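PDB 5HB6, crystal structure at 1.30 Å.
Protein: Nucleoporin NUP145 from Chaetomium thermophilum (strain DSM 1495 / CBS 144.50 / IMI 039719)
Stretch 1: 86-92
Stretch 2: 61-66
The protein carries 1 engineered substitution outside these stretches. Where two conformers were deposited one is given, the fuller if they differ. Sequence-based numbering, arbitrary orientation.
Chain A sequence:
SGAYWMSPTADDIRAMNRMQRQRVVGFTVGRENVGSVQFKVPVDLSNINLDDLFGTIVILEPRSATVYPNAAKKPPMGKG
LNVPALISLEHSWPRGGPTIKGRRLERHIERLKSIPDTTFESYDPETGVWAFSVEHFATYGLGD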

# COMPACT_ATOMS: atom_id res chain seq x y z
N LEU A 86 -0.74 3.51 -4.51
CA LEU A 86 -1.60 4.28 -3.64
C LEU A 86 -1.76 3.51 -2.35
O LEU A 86 -2.30 2.40 -2.34
CB LEU A 86 -2.95 4.51 -4.32
CG LEU A 86 -4.07 5.12 -3.45
CD1 LEU A 86 -3.78 6.53 -3.10
CD2 LEU A 86 -5.42 5.07 -4.18
N ILE A 87 -1.34 4.12 -1.25
CA ILE A 87 -1.31 3.47 0.06
C ILE A 87 -2.37 4.12 0.92
O ILE A 87 -2.45 5.35 0.98
CB ILE A 87 0.08 3.61 0.69
CG1 ILE A 87 1.12 2.92 -0.20
CG2 ILE A 87 0.10 3.05 2.09
CD1 ILE A 87 2.52 3.17 0.24
N SER A 88 -3.18 3.31 1.59
CA SER A 88 -4.24 3.83 2.45
C SER A 88 -4.07 3.18 3.81
O SER A 88 -4.11 1.96 3.90
CB SER A 88 -5.62 3.50 1.84
OG SER A 88 -5.73 4.03 0.54
N LEU A 89 -3.89 4.00 4.83
CA LEU A 89 -3.58 3.52 6.17
C LEU A 89 -4.59 4.00 7.20
O LEU A 89 -4.76 5.20 7.42
CB LEU A 89 -2.19 3.95 6.61
CG LEU A 89 -1.05 3.34 5.82
CD1 LEU A 89 0.27 3.99 6.16
CD2 LEU A 89 -0.96 1.85 6.02
N GLU A 90 -5.23 3.04 7.86
CA GLU A 90 -6.05 3.30 9.03
C GLU A 90 -5.20 3.83 10.19
O GLU A 90 -3.97 3.79 10.17
CB GLU A 90 -6.76 2.01 9.50
CG GLU A 90 -7.73 1.47 8.45
CD GLU A 90 -8.47 0.23 8.89
OE1 GLU A 90 -8.55 -0.02 10.10
OE2 GLU A 90 -8.96 -0.49 8.01
N HIS A 91 -5.89 4.40 11.18
CA HIS A 91 -5.27 4.78 12.45
C HIS A 91 -4.34 5.98 12.31
O HIS A 91 -3.38 6.12 13.07
CB HIS A 91 -4.55 3.61 13.13
CG HIS A 91 -5.27 2.31 12.99
ND1 HIS A 91 -6.54 2.12 13.47
CD2 HIS A 91 -4.91 1.17 12.38
CE1 HIS A 91 -6.94 0.90 13.16
NE2 HIS A 91 -5.96 0.29 12.51
N SER A 92 -4.61 6.84 11.34
CA SER A 92 -3.76 7.98 11.03
C SER A 92 -4.28 9.28 11.63
O SER A 92 -3.98 10.37 11.11
CB SER A 92 -3.58 8.09 9.52
OG SER A 92 -2.95 6.92 9.00
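Stretch 2, residues 61-66: EPRSAT

How does the backbone of stretch 2 run relative to stretch 1? Stretch 1 is extended from Leu-86 to Leu-89, the last part of a strand that begins earlier in the chain, and then leaves the strand at Glu-90; His-91 takes positive values of both backbone angles (71/28). Stretch 2 opens with a type II beta turn from Glu-61 to Ser-64. The turn is closed by two backbone hydrogen bonds, Ser-64 N to Glu-61 O at 2.8 Å and Glu-61 N to Ser-64 O at 3.0 Å, and Arg-63 has the positive phi (68/22) expected at its third position. From Ser-64 to Thr-66 the chain is a strand again. The two strands run in roughly opposite directions, with 150° between their N-to-C directions and a signed crossing angle of 150°, and their axes come no closer than 8.3 Å. In register, Ile-87 CA lies 7.6 Å from Ala-65 CA, while Leu-89 CA and Arg-63 CA are 5.8 Å apart, so the backbones are nearer at the turn. No direct hydrogen bond links the two stretches, and side chains and water fill the space instead.

Which side chains fill the gap between the strands? The alternation of an extended chain turns the CA-to-CB bonds of Ile-87 and Leu-89 toward stretch 2, and that of Ala-65 toward stretch 1, while those of Ser-64 and Thr-66 point away. Ile-87 CG2 meets Ala-65 CB at 3.9 Å, and Leu-89 CD2 reaches the same methyl, Ala-65 CB, at 4.5 Å. Leu-89, buried and in the m, t rotamer, also lies under the end of the turn: its CD1 is 3.9 Å from Arg-63 C and its CD2 is 4.1 Å from Ser-64 N. An apolar side chain thus packs on backbone as well as on a methyl group.

What does the turn rest on beyond the strand? Arg-63 and His-91 carry much of this part of the contact. The CA-to-CB bond of Arg-63 points sideways, but its side chain extends over the loop, with Arg-63 CG 3.8 Å from Glu-90 O and Arg-63 CD 3.2 Å from His-91 O. Arg-63 NE is also near His-91 O, at 3.5 Å, but the angle is too poor for a hydrogen bond. The histidine ring approaches the proline obliquely, His-91 CD2 lying 4.2 Å from Pro-62 CB.

How are the polar groups joined without a direct hydrogen bond? Two waters bridge the stretches. One accepts from Arg-63 N at 2.8 Å and donates to Glu-90 O at 2.7 Å, tying backbone to backbone. The other accepts from Arg-63 NE at 3.0 Å and donates to Ser-92 OG at 2.8 Å. Ser-92 OG in turn donates to Leu-89 O at 3.0 Å, so the second bridge ends on a hydroxyl already anchored to the end of the strand.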

# COMPACT_ATOMS: atom_id res chain seq x y z
N GLU A 61 1.51 -3.54 8.69
CA GLU A 61 1.20 -3.46 10.11
C GLU A 61 0.64 -2.07 10.36
O GLU A 61 0.78 -1.18 9.50
CB GLU A 61 2.44 -3.70 10.98
CG GLU A 61 3.03 -5.10 10.77
CD GLU A 61 4.28 -5.37 11.58
OE1 GLU A 61 4.91 -4.39 12.04
OE2 GLU A 61 4.62 -6.55 11.76
N PRO A 62 -0.05 -1.85 11.48
CA PRO A 62 -0.72 -0.55 11.66
C PRO A 62 0.22 0.61 11.40
O PRO A 62 1.32 0.69 11.94
CB PRO A 62 -1.21 -0.61 13.11
CG PRO A 62 -1.47 -2.06 13.33
CD PRO A 62 -0.30 -2.74 12.64
N ARG A 63 -0.20 1.48 10.49
CA ARG A 63 0.52 2.69 10.14
C ARG A 63 1.83 2.43 9.42
O ARG A 63 2.70 3.30 9.37
CB ARG A 63 0.71 3.59 11.35
CG ARG A 63 -0.62 3.90 12.05
CD ARG A 63 -0.47 4.84 13.24
NE ARG A 63 0.09 6.11 12.76
CZ ARG A 63 0.85 6.92 13.47
NH1 ARG A 63 1.15 6.64 14.73
NH2 ARG A 63 1.33 8.01 12.93
N SER A 64 1.98 1.25 8.82
CA SER A 64 3.26 0.84 8.25
C SER A 64 3.05 -0.07 7.04
O SER A 64 2.61 -1.21 7.19
CB SER A 64 4.04 0.12 9.33
OG SER A 64 5.31 -0.26 8.86
N ALA A 65 3.38 0.42 5.86
CA ALA A 65 3.36 -0.37 4.64
C ALA A 65 4.79 -0.43 4.11
O ALA A 65 5.40 0.60 3.85
CB ALA A 65 2.42 0.24 3.61
N THR A 66 5.28 -1.64 3.91
CA THR A 66 6.64 -1.90 3.45
C THR A 66 6.56 -2.87 2.28
O THR A 66 5.81 -3.85 2.31
CB THR A 66 7.52 -2.55 4.58
OG1 THR A 66 7.57 -1.72 5.74
CG2 THR A 66 8.97 -2.81 4.10
O HOH W 1 -2.80 1.39 9.54
O HOH W 2 -0.31 6.68 9.88